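Local coordinates for hypothetical protein PA3499 (Pseudomonas aeruginosa, PDB 2IG8) that is of unknown function but belongs to the YjgF-like family and assembles from three chains, at residues B[23-27]-B[28-32]; B[43-47]-B[48-52]; B[118-121]-B[122-126]. One frame throughout, in Å; residues are numbered along the deposited sequence.

Contact 1 (B[23-27]-B[28-32]); sequences ALLVG and EELVM
Val26 and Glu29 close a tight two-residue beta hairpin, pairing through both of their backbone amides. The bond from Val26 N to Glu29 O is short and straight, 2.7 Å with the N-H pointing directly at the oxygen, whereas Glu29 N reaches Val26 O at 3.0 Å from above the carbonyl plane, across the type II' turn whose corners are Gly27 and Glu28. Gly27 adopts the positive phi of that turn (64°). One hydrogen-bonded pair further on, Leu24 N meets Val31 O at 2.7 Å in the carbonyl plane, and Val31 N returns the bond to Leu24 O.

Side chains sort onto the two faces of the ladder. Val26 and Val31 meet obliquely on one, CG2 to CG2 at 3.9 Å; in both residues CG2 stands beside the backbone N, anti to the carbonyl carbon. On the other face Leu30, with CG anti to its backbone N (chi1 -168°), sends CD1 across the ladder to Leu25 CB (4.1 Å) and Ala23 CB (4.2 Å). Glu29 shares the valine face, but its chain bends at chi2 and leads away, and OE2 hydrogen-bonds Tyr79 OH.

Helix 53-70 covers the Ala23, Leu30 and Met32 face with Leu67, Leu68 and Val64, while Phe108, Ala110 and Arg133 of the second subunit pack on the valine side. Strands 4-6 and 126-133 flank the hairpin within the sheet.

Contact 2 (B[43-47]-B[48-52]); sequences QAAER and GAALD
Ala44 O accepts the amide of Ala49 at 2.9 Å, and Ala45 O that of Gly48 at 3.0 Å: two bonds back into the last turn that, with the positive phi of Gly48 (77°), make a Schellman motif ending helix 40-46. The two are not equivalent. Ala49 N is moderately tilted from the plane of its carbonyl, but Gly48 N sits well above the plane of the Ala45 carbonyl, at 63°.

The close packing centres on the Ala44 methyl. Its CB lies 3.3 Å from Ala49 O and 3.7 Å from Leu51 CG, which is placed beside the Leu51 backbone N by chi1 of -60°, with Leu51 CD2 also close by. Ala45 and Ala50 pair more loosely, CB to CB at 4.3 Å.

Toward solvent the contact thins. Glu46 points away from the following loop, and the Arg47 chain, bent at chi2 and chi3, carries its guanidinium off as well, although its CB remains beside Gly48 N. Past Leu51, the loop turns into helix 53-70, where Asp52 is the N-cap and its OD1 accepts the amide of Ala55. At the exposed bend, a water donates to Arg47 O at 3.3 Å and, more weakly, to Gly48 O.

Contact 3 (B[118-121]-B[122-126]); sequences GLVF and PELLV
Apolar contacts gather around Leu124, which fills the inside of the bend. Leu119 CD1 touches Leu124 CB at 3.8 Å and also lies against the backbone of Val126, 3.5 Å from Val126 N; that buried amide has no polar partner in the model. Val120 CG2 approaches Leu124 CD1 at 4.1 Å. Phe121 and Leu124 lie side by side and point the same way, with CG in each beside its own backbone N (chi1 -60°). Leu124 CG rests 4.0 Å from Phe121 CB, while its CD1 lies at the ring edge, as does Pro122 CD.

Among the polar contacts, Leu124 N donates to Phe121 O at 3.1 Å, closing a type I beta turn with Pro122 and Glu123 at its corners, in the loop that leads from strand 110-115 into strand 126-133. The donor stands 52° out of the carbonyl plane. Water 2 also lies 2.8 Å from Phe121 O and 2.6 Å from Leu124 O.

Charged and aromatic groups tie the turn to its surroundings. The Glu123 carboxylate forms a salt bridge with Arg42, and the Phe121 ring stacks with His38. Lys91 of the second subunit makes a cation-pi contact with that ring and a hydrogen bond to Val120 O.

In the fold
Contact 1 is largely buried, contact 2 lies on the surface, and contact 3 is intermediate. The hairpin of contact 1 sits within the sheet, and its centre is about 25 Å from that of contact 3 and 33 Å from that of contact 2, both across the chain's centre. Contacts 2 and 3 are neighbours: Leu125 CD1 packs 3.7 Å from Leu51 O, and Ala45 CB meets Glu123 CG, while Gln56 of helix 53-70 bonds to both loops. Contact 1 combines strand pairing with aliphatic faces, contact 2 uses helix-end backbone bonds and small methyls, and contact 3 adds charge and aromatic stacking. Contacts 1 and 3 both meet the second subunit.

Contact 1 (B[23-27]-B[28-32])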
loop_
_atom_site.group_PDB
_atom_site.type_symbol
_atom_site.label_atom_id
_atom_site.label_comp_id
_atom_site.label_asym_id
_atom_site.label_seq_id
_atom_site.Cartn_x
_atom_site.Cartn_y
_atom_site.Cartn_z
ATOM N N ALA B 23 1.852 -3.902 15.630
ATOM C CA ALA B 23 1.854 -5.183 14.924
ATOM C C ALA B 23 0.717 -6.121 15.358
ATOM O O ALA B 23 0.392 -6.233 16.550
ATOM C CB ALA B 23 3.220 -5.863 15.075
ATOM N N LEU B 24 0.107 -6.780 14.376
ATOM C CA LEU B 24 -0.959 -7.753 14.609
ATOM C C LEU B 24 -0.602 -8.985 13.816
ATOM O O LEU B 24 -0.391 -8.887 12.601
ATOM C CB LEU B 24 -2.319 -7.242 14.119
ATOM C CG LEU B 24 -2.899 -5.963 14.724
ATOM C CD1 LEU B 24 -4.071 -5.522 13.888
ATOM C CD2 LEU B 24 -3.322 -6.179 16.162
ATOM N N LEU B 25 -0.546 -10.128 14.502
ATOM C CA LEU B 25 -0.302 -11.415 13.859
ATOM C C LEU B 25 -1.670 -11.983 13.513
ATOM O O LEU B 25 -2.506 -12.218 14.385
ATOM C CB LEU B 25 0.489 -12.346 14.781
ATOM C CG LEU B 25 0.847 -13.728 14.228
ATOM C CD1 LEU B 25 1.762 -13.616 13.020
ATOM C CD2 LEU B 25 1.496 -14.568 15.312
ATOM N N VAL B 26 -1.911 -12.133 12.223
ATOM C CA VAL B 26 -3.207 -12.529 11.699
ATOM C C VAL B 26 -2.965 -13.823 10.956
ATOM O O VAL B 26 -2.521 -13.811 9.809
ATOM C CB VAL B 26 -3.762 -11.450 10.746
ATOM C CG1 VAL B 26 -5.034 -11.943 10.049
ATOM C CG2 VAL B 26 -3.994 -10.133 11.508
ATOM N N GLY B 27 -3.222 -14.944 11.625
ATOM C CA GLY B 27 -2.769 -16.239 11.128
ATOM C C GLY B 27 -1.247 -16.274 11.114
ATOM O O GLY B 27 -0.610 -16.124 12.151
ATOM N N GLU B 28 -0.672 -16.474 9.932
ATOM C CA GLU B 28 0.780 -16.452 9.733
ATOM C C GLU B 28 1.272 -15.066 9.303
ATOM O O GLU B 28 2.467 -14.817 9.255
ATOM C CB GLU B 28 1.189 -17.485 8.672
ATOM C CG GLU B 28 0.973 -18.944 9.091
ATOM C CD GLU B 28 1.852 -19.372 10.265
ATOM O OE1 GLU B 28 2.960 -18.836 10.433
ATOM O OE2 GLU B 28 1.435 -20.268 11.016
ATOM N N GLU B 29 0.343 -14.178 8.973
ATOM C CA GLU B 29 0.678 -12.852 8.460
ATOM C C GLU B 29 0.983 -11.883 9.595
ATOM O O GLU B 29 0.135 -11.678 10.459
ATOM C CB GLU B 29 -0.490 -12.313 7.643
ATOM C CG GLU B 29 -0.173 -11.009 6.925
ATOM C CD GLU B 29 0.576 -11.211 5.610
ATOM O OE1 GLU B 29 0.473 -12.308 5.006
ATOM O OE2 GLU B 29 1.220 -10.238 5.183
ATOM N N LEU B 30 2.174 -11.282 9.601
ATOM C CA LEU B 30 2.485 -10.199 10.560
ATOM C C LEU B 30 2.170 -8.855 9.933
ATOM O O LEU B 30 2.901 -8.360 9.082
ATOM C CB LEU B 30 3.927 -10.227 11.023
ATOM C CG LEU B 30 4.210 -9.315 12.232
ATOM C CD1 LEU B 30 3.366 -9.717 13.433
ATOM C CD2 LEU B 30 5.714 -9.344 12.561
ATOM N N VAL B 31 1.044 -8.301 10.328
ATOM C CA VAL B 31 0.581 -7.023 9.832
ATOM C C VAL B 31 1.207 -5.962 10.713
ATOM O O VAL B 31 1.090 -6.022 11.937
ATOM C CB VAL B 31 -0.951 -6.923 9.896
ATOM C CG1 VAL B 31 -1.428 -5.558 9.385
ATOM C CG2 VAL B 31 -1.625 -8.098 9.128
ATOM N N MET B 32 1.862 -4.993 10.092
ATOM C CA MET B 32 2.614 -3.996 10.812
ATOM C C MET B 32 2.222 -2.607 10.376
ATOM O O MET B 32 1.970 -2.366 9.193
ATOM C CB MET B 32 4.129 -4.185 10.539
ATOM C CG MET B 32 4.733 -5.466 11.135
ATOM S SD MET B 32 6.494 -5.787 10.697
ATOM C CE MET B 32 6.212 -6.843 9.262
#

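Contact 2 (B[43-47]-B[48-52])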
loop_
_atom_site.group_PDB
_atom_site.type_symbol
_atom_site.label_atom_id
_atom_site.label_comp_id
_atom_site.label_asym_id
_atom_site.label_seq_id
_atom_site.Cartn_x
_atom_site.Cartn_y
_atom_site.Cartn_z
ATOM N N GLN B 43 16.117 12.977 18.982
ATOM C CA GLN B 43 17.332 13.012 19.806
ATOM C C GLN B 43 18.577 13.417 18.964
ATOM O O GLN B 43 19.347 14.322 19.348
ATOM C CB GLN B 43 17.523 11.638 20.481
ATOM C CG GLN B 43 18.934 11.361 21.087
ATOM C CD GLN B 43 19.156 9.856 21.462
ATOM O OE1 GLN B 43 18.868 8.920 20.675
ATOM N NE2 GLN B 43 19.707 9.643 22.626
ATOM N N ALA B 44 18.733 12.784 17.798
ATOM C CA ALA B 44 19.868 13.012 16.918
ATOM C C ALA B 44 19.915 14.476 16.421
ATOM O O ALA B 44 20.943 15.133 16.506
ATOM C CB ALA B 44 19.824 12.033 15.713
ATOM N N ALA B 45 18.781 14.992 15.970
ATOM C CA ALA B 45 18.719 16.363 15.441
ATOM C C ALA B 45 19.012 17.412 16.520
ATOM O O ALA B 45 19.793 18.344 16.305
ATOM C CB ALA B 45 17.316 16.619 14.771
ATOM N N GLU B 46 18.429 17.233 17.694
ATOM C CA GLU B 46 18.689 18.116 18.857
ATOM C C GLU B 46 20.146 18.187 19.235
ATOM O O GLU B 46 20.668 19.250 19.584
ATOM C CB GLU B 46 17.866 17.672 20.070
ATOM C CG GLU B 46 16.418 17.951 19.894
ATOM C CD GLU B 46 15.589 17.773 21.154
ATOM O OE1 GLU B 46 16.145 17.454 22.226
ATOM O OE2 GLU B 46 14.359 17.942 21.041
ATOM N N ARG B 47 20.796 17.036 19.149
ATOM C CA ARG B 47 22.195 16.863 19.418
ATOM C C ARG B 47 23.104 17.497 18.385
ATOM O O ARG B 47 24.261 17.582 18.613
ATOM C CB ARG B 47 22.488 15.379 19.595
ATOM C CG ARG B 47 21.993 14.894 20.973
ATOM C CD ARG B 47 23.076 15.071 22.001
ATOM N NE ARG B 47 24.167 14.141 21.730
ATOM C CZ ARG B 47 24.131 12.846 22.036
ATOM N NH1 ARG B 47 23.108 12.330 22.694
ATOM N NH2 ARG B 47 25.139 12.069 21.711
ATOM N N GLY B 48 22.569 17.968 17.265
ATOM C CA GLY B 48 23.384 18.466 16.156
ATOM C C GLY B 48 24.004 17.336 15.346
ATOM O O GLY B 48 25.091 17.484 14.784
ATOM N N ALA B 49 23.303 16.207 15.282
ATOM C CA ALA B 49 23.792 15.021 14.598
ATOM C C ALA B 49 22.619 14.313 13.893
ATOM O O ALA B 49 22.457 13.097 14.020
ATOM C CB ALA B 49 24.470 14.059 15.621
ATOM N N ALA B 50 21.817 15.085 13.162
ATOM C CA ALA B 50 20.619 14.576 12.464
ATOM C C ALA B 50 20.980 13.344 11.644
ATOM O O ALA B 50 22.056 13.287 11.058
ATOM C CB ALA B 50 20.014 15.645 11.555
ATOM N N LEU B 51 20.108 12.343 11.680
ATOM C CA LEU B 51 20.319 11.099 10.932
ATOM C C LEU B 51 19.944 11.296 9.488
ATOM O O LEU B 51 18.821 11.740 9.167
ATOM C CB LEU B 51 19.469 9.977 11.495
ATOM C CG LEU B 51 19.714 9.614 12.964
ATOM C CD1 LEU B 51 18.771 8.463 13.370
ATOM C CD2 LEU B 51 21.186 9.225 13.213
ATOM N N ASP B 52 20.870 10.897 8.615
ATOM C CA ASP B 52 20.604 10.919 7.177
ATOM C C ASP B 52 19.701 9.764 6.755
ATOM O O ASP B 52 19.303 8.929 7.591
ATOM C CB ASP B 52 21.921 10.975 6.366
ATOM C CG ASP B 52 22.816 9.711 6.494
ATOM O OD1 ASP B 52 22.356 8.627 6.948
ATOM O OD2 ASP B 52 24.046 9.856 6.170
HETATM O O HOH W 1 27.140 17.703 17.105
#

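Contact 3 (B[118-121]-B[122-126])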
loop_
_atom_site.group_PDB
_atom_site.type_symbol
_atom_site.label_atom_id
_atom_site.label_comp_id
_atom_site.label_asym_id
_atom_site.label_seq_id
_atom_site.Cartn_x
_atom_site.Cartn_y
_atom_site.Cartn_z
ATOM N N GLY B 118 5.082 14.705 2.887
ATOM C CA GLY B 118 5.293 14.863 4.325
ATOM C C GLY B 118 5.131 13.579 5.116
ATOM O O GLY B 118 4.374 12.687 4.734
ATOM N N LEU B 119 5.857 13.503 6.225
ATOM C CA LEU B 119 5.719 12.429 7.203
ATOM C C LEU B 119 5.351 13.011 8.550
ATOM O O LEU B 119 5.417 14.226 8.750
ATOM C CB LEU B 119 7.025 11.620 7.288
ATOM C CG LEU B 119 7.460 10.954 5.976
ATOM C CD1 LEU B 119 8.838 10.297 6.141
ATOM C CD2 LEU B 119 6.426 9.924 5.472
ATOM N N VAL B 120 4.966 12.150 9.487
ATOM C CA VAL B 120 4.385 12.600 10.744
ATOM C C VAL B 120 5.253 13.421 11.692
ATOM O O VAL B 120 4.699 14.093 12.534
ATOM C CB VAL B 120 3.700 11.455 11.539
ATOM C CG1 VAL B 120 2.464 10.920 10.760
ATOM C CG2 VAL B 120 4.676 10.367 11.883
ATOM N N PHE B 121 6.578 13.357 11.582
ATOM C CA PHE B 121 7.471 14.255 12.319
ATOM C C PHE B 121 8.432 14.924 11.355
ATOM O O PHE B 121 8.851 14.314 10.333
ATOM C CB PHE B 121 8.207 13.510 13.435
ATOM C CG PHE B 121 7.285 12.898 14.434
ATOM C CD1 PHE B 121 6.651 13.684 15.362
ATOM C CD2 PHE B 121 7.025 11.540 14.419
ATOM C CE1 PHE B 121 5.791 13.129 16.289
ATOM C CE2 PHE B 121 6.154 10.978 15.329
ATOM C CZ PHE B 121 5.545 11.767 16.259
ATOM N N PRO B 122 8.773 16.188 11.641
ATOM C CA PRO B 122 9.539 16.973 10.695
ATOM C C PRO B 122 10.968 16.471 10.478
ATOM O O PRO B 122 11.532 16.720 9.420
ATOM C CB PRO B 122 9.500 18.385 11.294
ATOM C CG PRO B 122 9.261 18.174 12.735
ATOM C CD PRO B 122 8.424 16.961 12.840
ATOM N N GLU B 123 11.518 15.717 11.429
ATOM C CA GLU B 123 12.892 15.194 11.292
ATOM C C GLU B 123 12.981 13.973 10.367
ATOM O O GLU B 123 14.091 13.567 9.972
ATOM C CB GLU B 123 13.469 14.819 12.658
ATOM C CG GLU B 123 13.519 15.964 13.652
ATOM C CD GLU B 123 12.269 16.107 14.516
ATOM O OE1 GLU B 123 11.188 15.573 14.183
ATOM O OE2 GLU B 123 12.396 16.770 15.562
ATOM N N LEU B 124 11.831 13.378 10.036
ATOM C CA LEU B 124 11.782 12.136 9.265
ATOM C C LEU B 124 12.096 12.335 7.775
ATOM O O LEU B 124 11.628 13.298 7.133
ATOM C CB LEU B 124 10.414 11.462 9.408
ATOM C CG LEU B 124 9.972 11.055 10.823
ATOM C CD1 LEU B 124 8.598 10.329 10.755
ATOM C CD2 LEU B 124 11.036 10.209 11.531
ATOM N N LEU B 125 12.889 11.413 7.240
ATOM C CA LEU B 125 13.190 11.314 5.814
ATOM C C LEU B 125 12.556 10.071 5.169
ATOM O O LEU B 125 12.502 9.989 3.952
ATOM C CB LEU B 125 14.710 11.225 5.594
ATOM C CG LEU B 125 15.522 12.464 5.940
ATOM C CD1 LEU B 125 17.059 12.150 5.893
ATOM C CD2 LEU B 125 15.103 13.598 5.017
ATOM N N VAL B 126 12.111 9.108 5.985
ATOM C CA VAL B 126 11.596 7.835 5.467
ATOM C C VAL B 126 10.632 7.151 6.432
ATOM O O VAL B 126 10.743 7.260 7.662
ATOM C CB VAL B 126 12.770 6.878 5.042
ATOM C CG1 VAL B 126 13.622 6.459 6.266
ATOM C CG2 VAL B 126 12.258 5.620 4.303
HETATM O O HOH W 2 9.556 14.789 7.682
#